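Local coordinates for valine-pyruvate aminotransferase (Salmonella typhimurium, PDB 3G7Q), which catalyses the pyridoxal 5'-phosphate-dependent transfer of an amino group from L-valine to pyruvate, yielding 3-methyl-2-oxobutanoate and L-alanine, and probably contributes to alanine biosynthesis, at residues Q48-F51 / Q52-T56; L84-L87 / L88-L92; T353-L356 / Y357-K361. All coordinates share one frame; numbering follows the deposited sequence. Where two conformers were deposited one is given.

Interaction 1 of 3, residues Q48-F51 / Q52-T56; sequences QDYF and QTLLT
The side chains of Tyr50 and Leu54, one turn apart on the helix spanning residues 45-61, meet through one pair of carbons, with Leu54 CD2 resting 3.9 Å from Tyr50 CE2. The leucine methyl comes at the phenol ring obliquely. In both residues CG stands anti to the backbone N (chi1 177° for Tyr50), which carries the two side chains along the same flank of the helix. Phe51 lies beside them, its CD1 in the plane of the Tyr50 ring at the edge. This is the packed side: Tyr50, Phe51, Leu54 and Leu55 all lean on helix 285-295, and the phenol OH is hydrogen-bonded to Asp298.

The loose side is that of Asp49 and Thr53, both exposed, where Thr53 N gives a 3.0 Å hydrogen bond to Asp49 O. A third face meets the second subunit: Leu55 packs on Leu68 of that subunit, and Gln52 NE2 is hydrogen-bonded to its Val59 O. Thr56 OG1 turns back to donate to Gln52 O at 2.8 Å, and Thr56 N donates to the same oxygen at 3.0 Å from the opposite face of its carbonyl plane.

One amphipathic helix thus serves two surfaces, one against helix 285-295 of its own subunit, the other, mixed in character, against the second subunit. The doubled grip on Gln52 O implies that the hydroxyl of Thr56 spends its proton on its own helix, whereas the polar ends of Tyr50 and Gln52 tie that helix to its surroundings.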
ATOM      1  N   GLN A  48     -14.623 -20.527   0.823  0.70 33.22           N
ATOM      2  CA  GLN A  48     -13.288 -21.068   1.119  0.70 34.78           C
ATOM      3  C   GLN A  48     -12.980 -22.225   0.179  0.70 33.48           C
ATOM      4  O   GLN A  48     -11.864 -22.326  -0.354  0.70 29.89           O
ATOM      5  CB  GLN A  48     -13.197 -21.490   2.573  0.70 35.83           C
ATOM      6  CG  GLN A  48     -13.373 -20.339   3.588  0.70 42.89           C
ATOM      7  CD  GLN A  48     -12.265 -19.280   3.574  0.70 45.13           C
ATOM      8  OE1 GLN A  48     -12.424 -18.202   4.150  0.70 41.46           O
ATOM      9  NE2 GLN A  48     -11.134 -19.594   2.944  0.70 57.79           N
ATOM     10  N   ASP A  49     -13.978 -23.072  -0.081  1.00 31.68           N
ATOM     11  CA  ASP A  49     -13.801 -24.177  -1.020  1.00 32.71           C
ATOM     12  C   ASP A  49     -13.522 -23.647  -2.429  1.00 32.22           C
ATOM     13  O   ASP A  49     -12.630 -24.142  -3.121  1.00 32.87           O
ATOM     14  CB  ASP A  49     -15.059 -25.072  -1.070  1.00 34.01           C
ATOM     15  CG  ASP A  49     -15.304 -25.841   0.222  1.00 41.21           C
ATOM     16  OD1 ASP A  49     -14.397 -25.942   1.086  1.00 41.74           O
ATOM     17  OD2 ASP A  49     -16.431 -26.371   0.362  1.00 46.65           O
ATOM     18  N   TYR A  50     -14.290 -22.644  -2.848  1.00 31.64           N
ATOM     19  CA  TYR A  50     -14.094 -22.022  -4.148  1.00 30.70           C
ATOM     20  C   TYR A  50     -12.675 -21.467  -4.282  1.00 29.93           C
ATOM     21  O   TYR A  50     -11.996 -21.754  -5.249  1.00 30.82           O
ATOM     22  CB  TYR A  50     -15.093 -20.878  -4.381  1.00 30.30           C
ATOM     23  CG  TYR A  50     -14.843 -20.202  -5.697  1.00 32.16           C
ATOM     24  CD1 TYR A  50     -15.396 -20.701  -6.881  1.00 33.02           C
ATOM     25  CD2 TYR A  50     -14.022 -19.077  -5.772  1.00 33.75           C
ATOM     26  CE1 TYR A  50     -15.141 -20.090  -8.096  1.00 34.44           C
ATOM     27  CE2 TYR A  50     -13.749 -18.479  -6.977  1.00 32.18           C
ATOM     28  CZ  TYR A  50     -14.311 -18.971  -8.133  1.00 35.47           C
ATOM     29  OH  TYR A  50     -14.032 -18.347  -9.322  1.00 37.39           O
ATOM     30  N   PHE A  51     -12.232 -20.670  -3.311  1.00 29.90           N
ATOM     31  CA  PHE A  51     -10.871 -20.103  -3.387  1.00 29.72           C
ATOM     32  C   PHE A  51      -9.782 -21.167  -3.363  1.00 31.07           C
ATOM     33  O   PHE A  51      -8.748 -21.021  -4.040  1.00 30.35           O
ATOM     34  CB  PHE A  51     -10.629 -19.092  -2.277  1.00 28.60           C
ATOM     35  CG  PHE A  51     -11.507 -17.843  -2.366  1.00 28.07           C
ATOM     36  CD1 PHE A  51     -11.618 -17.117  -3.547  1.00 30.58           C
ATOM     37  CD2 PHE A  51     -12.130 -17.346  -1.245  1.00 30.49           C
ATOM     38  CE1 PHE A  51     -12.402 -15.960  -3.607  1.00 33.14           C
ATOM     39  CE2 PHE A  51     -12.935 -16.188  -1.317  1.00 29.49           C
ATOM     40  CZ  PHE A  51     -13.069 -15.512  -2.508  1.00 31.22           C
ATOM     41  N   GLN A  52      -9.976 -22.226  -2.580  1.00 31.07           N
ATOM     42  CA  GLN A  52      -8.993 -23.303  -2.542  1.00 30.66           C
ATOM     43  C   GLN A  52      -8.848 -23.960  -3.916  1.00 31.27           C
ATOM     44  O   GLN A  52      -7.723 -24.239  -4.383  1.00 30.20           O
ATOM     45  CB  GLN A  52      -9.344 -24.332  -1.466  1.00 31.78           C
ATOM     46  CG  GLN A  52      -8.406 -25.519  -1.407  1.00 31.04           C
ATOM     47  CD  GLN A  52      -6.955 -25.143  -1.095  1.00 33.24           C
ATOM     48  OE1 GLN A  52      -6.693 -24.198  -0.347  1.00 31.53           O
ATOM     49  NE2 GLN A  52      -6.036 -25.924  -1.601  1.00 32.74           N
ATOM     50  N   THR A  53      -9.969 -24.198  -4.586  1.00 30.93           N
ATOM     51  CA  THR A  53      -9.926 -24.801  -5.910  1.00 30.76           C
ATOM     52  C   THR A  53      -9.325 -23.832  -6.927  1.00 31.50           C
ATOM     53  O   THR A  53      -8.536 -24.223  -7.773  1.00 31.30           O
ATOM     54  CB  THR A  53     -11.343 -25.236  -6.357  1.00 33.98           C
ATOM     55  OG1 THR A  53     -11.853 -26.155  -5.392  1.00 34.21           O
ATOM     56  CG2 THR A  53     -11.318 -25.893  -7.743  1.00 33.52           C
ATOM     57  N   LEU A  54      -9.714 -22.566  -6.848  1.00 29.40           N
ATOM     58  CA  LEU A  54      -9.185 -21.575  -7.763  1.00 31.56           C
ATOM     59  C   LEU A  54      -7.660 -21.459  -7.614  1.00 31.67           C
ATOM     60  O   LEU A  54      -6.922 -21.430  -8.603  1.00 30.33           O
ATOM     61  CB  LEU A  54      -9.819 -20.231  -7.491  1.00 31.45           C
ATOM     62  CG  LEU A  54      -9.401 -19.087  -8.400  1.00 32.65           C
ATOM     63  CD1 LEU A  54      -9.778 -19.385  -9.882  1.00 36.84           C
ATOM     64  CD2 LEU A  54     -10.019 -17.788  -7.905  1.00 34.07           C
ATOM     65  N   LEU A  55      -7.204 -21.376  -6.376  1.00 29.83           N
ATOM     66  CA  LEU A  55      -5.759 -21.264  -6.125  1.00 29.37           C
ATOM     67  C   LEU A  55      -5.026 -22.495  -6.621  1.00 29.33           C
ATOM     68  O   LEU A  55      -3.933 -22.399  -7.190  1.00 28.88           O
ATOM     69  CB  LEU A  55      -5.518 -21.031  -4.638  1.00 28.93           C
ATOM     70  CG  LEU A  55      -5.895 -19.622  -4.153  1.00 30.87           C
ATOM     71  CD1 LEU A  55      -5.947 -19.582  -2.627  1.00 33.19           C
ATOM     72  CD2 LEU A  55      -4.906 -18.540  -4.710  1.00 32.20           C
ATOM     73  N   THR A  56      -5.623 -23.668  -6.414  1.00 30.55           N
ATOM     74  CA  THR A  56      -5.022 -24.903  -6.896  1.00 28.25           C
ATOM     75  C   THR A  56      -4.857 -24.844  -8.408  1.00 29.89           C
ATOM     76  O   THR A  56      -3.774 -25.164  -8.936  1.00 31.99           O
ATOM     77  CB  THR A  56      -5.838 -26.138  -6.451  1.00 27.74           C
ATOM     78  OG1 THR A  56      -5.794 -26.231  -5.014  1.00 30.06           O
ATOM     79  CG2 THR A  56      -5.289 -27.421  -7.088  1.00 31.63           C
TER

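Interaction 2 of 3, residues L84-L87 / L88-L92; sequences LAVL and LRETL
The last turns of the helix spanning residues 77-92 bring Leu87 and Thr91 together, and the carbonyl of Leu87 is where their polar contact concentrates. Thr91 OG1 donates to Leu87 O at 2.6 Å, while Thr91 N donates to the same oxygen at 2.9 Å. The two donors arrive from opposite faces of the carbonyl plane, and the hydroxyl sits 36° above that plane. At chi1 66° the threonine OG1 lies between the backbone N and the carbonyl carbon, which points it at Leu87 O. The same rotation lays the methyl against the preceding turn, with Thr91 CG2 3.6 Å from Leu87 CD1. Both side chains then reach Leu300 of helix 299-325, so one face of this helix end is packed on a neighbouring helix.

A second face is buried against the large sheet. Leu84 touches Ile260 and Leu88 touches Ile262, both on strand 259-262, and the backbone beneath them is tied by Leu88 N to Leu84 O at 3.0 Å. On the more exposed side, Arg89 drapes its aliphatic part over the helix, CG lying 3.1 Å from Ala85 O. Its chain bends at chi3 (78°), and NH1 reaches onward to a hydrogen bond with Ile96 O and a salt bridge with Glu97, residues that follow the helix.

A threonine hydroxyl folded back on the carbonyl four residues earlier, here close to the C-terminal end, is a familiar feature of alpha-helices, and in this aminotransferase it belongs to a helix packed against the mixed seven-stranded sheet.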
ATOM      1  N   LEU A  84     -12.073  -5.451 -15.781  1.00 35.39           N
ATOM      2  CA  LEU A  84     -13.062  -4.684 -15.020  1.00 36.40           C
ATOM      3  C   LEU A  84     -13.864  -3.745 -15.928  1.00 35.32           C
ATOM      4  O   LEU A  84     -15.070  -3.575 -15.737  1.00 34.63           O
ATOM      5  CB  LEU A  84     -12.381  -3.863 -13.938  1.00 36.75           C
ATOM      6  CG  LEU A  84     -11.909  -4.563 -12.673  1.00 42.53           C
ATOM      7  CD1 LEU A  84     -10.987  -3.640 -11.835  1.00 39.47           C
ATOM      8  CD2 LEU A  84     -13.094  -5.025 -11.852  1.00 40.94           C
ATOM      9  N   ALA A  85     -13.189  -3.110 -16.881  1.00 34.16           N
ATOM     10  CA  ALA A  85     -13.865  -2.239 -17.835  1.00 32.95           C
ATOM     11  C   ALA A  85     -14.923  -3.036 -18.608  1.00 35.89           C
ATOM     12  O   ALA A  85     -16.091  -2.625 -18.666  1.00 33.90           O
ATOM     13  CB  ALA A  85     -12.867  -1.557 -18.795  1.00 32.32           C
ATOM     14  N   VAL A  86     -14.519  -4.172 -19.184  1.00 35.34           N
ATOM     15  CA  VAL A  86     -15.455  -5.018 -19.934  1.00 36.89           C
ATOM     16  C   VAL A  86     -16.603  -5.487 -19.042  1.00 36.88           C
ATOM     17  O   VAL A  86     -17.764  -5.430 -19.452  1.00 35.99           O
ATOM     18  CB  VAL A  86     -14.734  -6.219 -20.607  1.00 38.98           C
ATOM     19  CG1 VAL A  86     -15.724  -7.164 -21.232  1.00 38.74           C
ATOM     20  CG2 VAL A  86     -13.757  -5.717 -21.674  1.00 39.45           C
ATOM     21  N   LEU A  87     -16.297  -5.887 -17.811  1.00 36.64           N
ATOM     22  CA  LEU A  87     -17.324  -6.326 -16.878  1.00 38.00           C
ATOM     23  C   LEU A  87     -18.380  -5.257 -16.631  1.00 37.51           C
ATOM     24  O   LEU A  87     -19.606  -5.542 -16.697  1.00 37.23           O
ATOM     25  CB  LEU A  87     -16.710  -6.691 -15.528  1.00 38.11           C
ATOM     26  CG  LEU A  87     -17.654  -7.098 -14.396  1.00 38.60           C
ATOM     27  CD1 LEU A  87     -18.301  -8.429 -14.742  1.00 42.75           C
ATOM     28  CD2 LEU A  87     -16.911  -7.173 -13.057  1.00 39.58           C
ATOM     29  N   LEU A  88     -17.927  -4.043 -16.325  1.00 34.28           N
ATOM     30  CA  LEU A  88     -18.865  -2.955 -15.993  1.00 33.64           C
ATOM     31  C   LEU A  88     -19.627  -2.470 -17.219  1.00 34.76           C
ATOM     32  O   LEU A  88     -20.835  -2.171 -17.134  1.00 35.59           O
ATOM     33  CB  LEU A  88     -18.144  -1.806 -15.280  1.00 34.15           C
ATOM     34  CG  LEU A  88     -17.576  -2.147 -13.893  1.00 34.99           C
ATOM     35  CD1 LEU A  88     -16.746  -0.964 -13.377  1.00 33.55           C
ATOM     36  CD2 LEU A  88     -18.648  -2.581 -12.849  1.00 36.56           C
ATOM     37  N   ARG A  89     -18.944  -2.415 -18.351  1.00 33.18           N
ATOM     38  CA  ARG A  89     -19.591  -2.081 -19.609  1.00 32.84           C
ATOM     39  C   ARG A  89     -20.703  -3.076 -19.962  1.00 36.13           C
ATOM     40  O   ARG A  89     -21.837  -2.668 -20.270  1.00 34.62           O
ATOM     41  CB  ARG A  89     -18.590  -2.082 -20.755  1.00 34.57           C
ATOM     42  CG  ARG A  89     -17.588  -0.955 -20.746  1.00 35.43           C
ATOM     43  CD  ARG A  89     -16.488  -1.191 -21.763  1.00 38.51           C
ATOM     44  NE  ARG A  89     -16.904  -0.877 -23.106  1.00 39.06           N
ATOM     45  CZ  ARG A  89     -17.015   0.361 -23.594  1.00 44.12           C
ATOM     46  NH1 ARG A  89     -16.784   1.430 -22.830  1.00 41.98           N
ATOM     47  NH2 ARG A  89     -17.404   0.541 -24.851  1.00 46.54           N
ATOM     48  N   GLU A  90     -20.411  -4.373 -19.901  0.50 35.42           N
ATOM     49  CA  GLU A  90     -21.395  -5.378 -20.349  0.50 38.00           C
ATOM     50  C   GLU A  90     -22.468  -5.749 -19.345  0.50 35.92           C
ATOM     51  O   GLU A  90     -23.559  -6.148 -19.751  0.50 37.00           O
ATOM     52  CB  GLU A  90     -20.693  -6.655 -20.852  0.50 39.29           C
ATOM     53  CG  GLU A  90     -19.993  -6.477 -22.194  0.50 45.39           C
ATOM     54  CD  GLU A  90     -20.944  -6.057 -23.313  0.50 50.20           C
ATOM     55  OE1 GLU A  90     -21.995  -6.721 -23.516  0.50 54.92           O
ATOM     56  OE2 GLU A  90     -20.629  -5.053 -23.989  0.50 53.07           O
ATOM     57  N   THR A  91     -22.186  -5.619 -18.057  1.00 33.86           N
ATOM     58  CA  THR A  91     -23.170  -5.986 -17.038  1.00 37.10           C
ATOM     59  C   THR A  91     -24.101  -4.833 -16.661  1.00 37.07           C
ATOM     60  O   THR A  91     -25.283  -5.063 -16.402  1.00 36.54           O
ATOM     61  CB  THR A  91     -22.495  -6.560 -15.767  1.00 38.60           C
ATOM     62  OG1 THR A  91     -21.721  -5.561 -15.114  1.00 46.67           O
ATOM     63  CG2 THR A  91     -21.590  -7.753 -16.116  1.00 39.15           C
ATOM     64  N   LEU A  92     -23.581  -3.603 -16.648  1.00 35.43           N
ATOM     65  CA  LEU A  92     -24.376  -2.446 -16.202  1.00 35.69           C
ATOM     66  C   LEU A  92     -24.616  -1.363 -17.257  1.00 35.94           C
ATOM     67  O   LEU A  92     -25.421  -0.459 -17.039  1.00 36.40           O
ATOM     68  CB  LEU A  92     -23.718  -1.834 -14.968  1.00 34.53           C
ATOM     69  CG  LEU A  92     -23.670  -2.707 -13.717  1.00 41.05           C
ATOM     70  CD1 LEU A  92     -22.756  -2.091 -12.623  1.00 41.20           C
ATOM     71  CD2 LEU A  92     -25.064  -2.971 -13.150  1.00 42.12           C
TER

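Interaction 3 of 3, residues T353-L356 / Y357-K361; sequences TELL and YQRLK
Leu355 and Arg359 form an i to i+4 pair on the amphipathic alpha-helix 353-362, which packs against strand 387-391 and helices 396-416 and 17-25. The leucine methyl CD2 lies over one face of the guanidinium, 3.8 Å from NH2. Leu355 CG is anti to the backbone N (chi1 -179°), the arginine runs extended from CG to NE, and the two side chains slant across each other, the flat group backed by hydrocarbon. Arg359 NH1 goes on to a salt bridge with the terminal carboxylate of Gly417.

A quarter-turn round the helix, Leu356 and Leu360 form the apolar counterpart, with Leu356 CG 4.1 Å from Leu360 CD1, again at a slant. Both press on Met388 of strand 387-391 and on helix 396-416.

Tyr357 points another way, touching Leu20 of helix 17-25 and hydrogen-bonded through OH to Asp23. Glu354 O lies at the edge of its ring, near the ring plane. That carbonyl takes a weak bond from Gln358 N, 3.3 Å long, and a second from a water. The bent Gln358 side chain completes the bridge: the water donates to Glu354 O and accepts from Gln358 NE2, each at 2.8 Å.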
ATOM      1  N   THR A 353     -21.816   5.484  25.803  1.00 26.96           N
ATOM      2  CA  THR A 353     -21.319   4.210  25.312  1.00 26.77           C
ATOM      3  C   THR A 353     -19.795   4.125  25.437  1.00 27.92           C
ATOM      4  O   THR A 353     -19.227   3.034  25.297  1.00 30.30           O
ATOM      5  CB  THR A 353     -21.851   3.874  23.899  1.00 27.63           C
ATOM      6  OG1 THR A 353     -21.629   4.963  23.029  1.00 31.26           O
ATOM      7  CG2 THR A 353     -23.363   3.568  23.949  1.00 27.65           C
ATOM      8  N   GLU A 354     -19.120   5.256  25.702  1.00 27.52           N
ATOM      9  CA  GLU A 354     -17.713   5.176  26.086  1.00 25.58           C
ATOM     10  C   GLU A 354     -17.620   4.438  27.439  1.00 28.36           C
ATOM     11  O   GLU A 354     -16.765   3.563  27.641  1.00 30.33           O
ATOM     12  CB  GLU A 354     -17.081   6.562  26.197  1.00 28.45           C
ATOM     13  CG  GLU A 354     -16.812   7.256  24.838  1.00 28.89           C
ATOM     14  CD  GLU A 354     -18.016   7.877  24.139  1.00 41.27           C
ATOM     15  OE1 GLU A 354     -19.093   8.130  24.720  1.00 32.04           O
ATOM     16  OE2 GLU A 354     -17.875   8.100  22.931  1.00 53.18           O
ATOM     17  N   LEU A 355     -18.492   4.787  28.366  1.00 27.25           N
ATOM     18  CA  LEU A 355     -18.488   4.112  29.671  1.00 27.87           C
ATOM     19  C   LEU A 355     -18.965   2.664  29.537  1.00 26.93           C
ATOM     20  O   LEU A 355     -18.361   1.752  30.093  1.00 28.20           O
ATOM     21  CB  LEU A 355     -19.311   4.872  30.705  1.00 29.80           C
ATOM     22  CG  LEU A 355     -19.337   4.250  32.108  1.00 27.18           C
ATOM     23  CD1 LEU A 355     -17.911   3.968  32.693  1.00 26.96           C
ATOM     24  CD2 LEU A 355     -20.127   5.164  33.047  1.00 28.00           C
ATOM     25  N   LEU A 356     -20.046   2.467  28.809  1.00 28.25           N
ATOM     26  CA  LEU A 356     -20.535   1.109  28.538  1.00 28.88           C
ATOM     27  C   LEU A 356     -19.419   0.242  27.939  1.00 30.69           C
ATOM     28  O   LEU A 356     -19.214  -0.893  28.360  1.00 30.80           O
ATOM     29  CB  LEU A 356     -21.716   1.145  27.597  1.00 28.38           C
ATOM     30  CG  LEU A 356     -22.483  -0.187  27.485  1.00 27.27           C
ATOM     31  CD1 LEU A 356     -23.099  -0.653  28.835  1.00 36.09           C
ATOM     32  CD2 LEU A 356     -23.562  -0.078  26.380  1.00 27.84           C
ATOM     33  N   TYR A 357     -18.667   0.796  26.993  1.00 29.88           N
ATOM     34  CA  TYR A 357     -17.539   0.085  26.392  1.00 30.99           C
ATOM     35  C   TYR A 357     -16.547  -0.434  27.439  1.00 29.07           C
ATOM     36  O   TYR A 357     -16.057  -1.554  27.333  1.00 32.42           O
ATOM     37  CB  TYR A 357     -16.791   1.019  25.419  1.00 33.06           C
ATOM     38  CG  TYR A 357     -15.451   0.467  24.949  1.00 31.53           C
ATOM     39  CD1 TYR A 357     -14.275   0.703  25.652  1.00 35.04           C
ATOM     40  CD2 TYR A 357     -15.366  -0.262  23.777  1.00 31.48           C
ATOM     41  CE1 TYR A 357     -13.058   0.193  25.202  1.00 34.77           C
ATOM     42  CE2 TYR A 357     -14.154  -0.790  23.339  1.00 31.58           C
ATOM     43  CZ  TYR A 357     -13.014  -0.543  24.043  1.00 34.56           C
ATOM     44  OH  TYR A 357     -11.830  -1.063  23.573  1.00 35.20           O
ATOM     45  N   GLN A 358     -16.213   0.393  28.422  1.00 29.54           N
ATOM     46  CA  GLN A 358     -15.275  -0.020  29.481  1.00 31.94           C
ATOM     47  C   GLN A 358     -15.859  -1.177  30.292  1.00 31.13           C
ATOM     48  O   GLN A 358     -15.156  -2.116  30.669  1.00 29.57           O
ATOM     49  CB  GLN A 358     -14.926   1.149  30.406  1.00 31.69           C
ATOM     50  CG  GLN A 358     -14.152   2.274  29.701  1.00 34.88           C
ATOM     51  CD  GLN A 358     -12.800   1.818  29.181  1.00 40.50           C
ATOM     52  OE1 GLN A 358     -12.141   0.978  29.807  1.00 42.93           O
ATOM     53  NE2 GLN A 358     -12.370   2.372  28.048  1.00 37.04           N
ATOM     54  N   ARG A 359     -17.147  -1.090  30.582  1.00 30.51           N
ATOM     55  CA  ARG A 359     -17.825  -2.134  31.364  1.00 31.25           C
ATOM     56  C   ARG A 359     -17.897  -3.464  30.626  1.00 29.63           C
ATOM     57  O   ARG A 359     -17.750  -4.533  31.240  1.00 30.01           O
ATOM     58  CB  ARG A 359     -19.212  -1.662  31.773  1.00 32.08           C
ATOM     59  CG  ARG A 359     -19.105  -0.555  32.791  1.00 33.97           C
ATOM     60  CD  ARG A 359     -20.433  -0.092  33.243  1.00 32.85           C
ATOM     61  NE  ARG A 359     -20.317   0.999  34.215  1.00 28.04           N
ATOM     62  CZ  ARG A 359     -21.366   1.575  34.773  1.00 28.62           C
ATOM     63  NH1 ARG A 359     -22.581   1.146  34.474  1.00 27.37           N
ATOM     64  NH2 ARG A 359     -21.193   2.562  35.641  1.00 28.64           N
ATOM     65  N   LEU A 360     -18.166  -3.389  29.330  1.00 31.33           N
ATOM     66  CA  LEU A 360     -18.184  -4.573  28.455  1.00 28.77           C
ATOM     67  C   LEU A 360     -16.771  -5.168  28.347  1.00 31.54           C
ATOM     68  O   LEU A 360     -16.573  -6.367  28.484  1.00 30.91           O
ATOM     69  CB  LEU A 360     -18.685  -4.180  27.096  1.00 29.87           C
ATOM     70  CG  LEU A 360     -20.158  -3.771  26.979  1.00 29.25           C
ATOM     71  CD1 LEU A 360     -20.501  -3.224  25.577  1.00 30.10           C
ATOM     72  CD2 LEU A 360     -21.026  -4.961  27.290  1.00 31.07           C
ATOM     73  N   LYS A 361     -15.793  -4.311  28.104  1.00 31.76           N
ATOM     74  CA  LYS A 361     -14.406  -4.745  27.989  1.00 33.15           C
ATOM     75  C   LYS A 361     -13.955  -5.493  29.234  1.00 32.71           C
ATOM     76  O   LYS A 361     -13.292  -6.527  29.133  1.00 34.26           O
ATOM     77  CB  LYS A 361     -13.499  -3.537  27.751  1.00 33.74           C
ATOM     78  CG  LYS A 361     -12.014  -3.909  27.622  1.00 41.37           C
ATOM     79  CD  LYS A 361     -11.212  -2.773  27.020  1.00 46.01           C
ATOM     80  CE  LYS A 361     -10.716  -1.825  28.046  1.00 51.53           C
ATOM     81  NZ  LYS A 361      -9.545  -2.436  28.771  1.00 55.89           N
TER
HETATM   82  O   HOH W   1     -14.139   4.222  26.815  1.00 37.51           O

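Overall arrangement
All three contacts pair side chains one turn apart on a partly buried helix. Phe51, Leu54 and Leu55, then Leu84, Ala85 and Leu88, then Thr353, Leu356, Tyr357 and Leu360 are buried; Asp49, Thr53, Val86, Glu90, Leu355 and Gln358 are exposed. Interaction 1 alone meets the second subunit. Interaction 2 lies against the seven-stranded sheet and helix 299-325; the hydroxyl folded onto the backbone at its C-terminal end has a counterpart in interaction 1. Interaction 3, across the chain's centre from interaction 2 and about 46 Å away between centres, packs on the six-stranded sheet, where a leucine methyl lies over a guanidinium and a water links Glu354 O to Gln358 NE2.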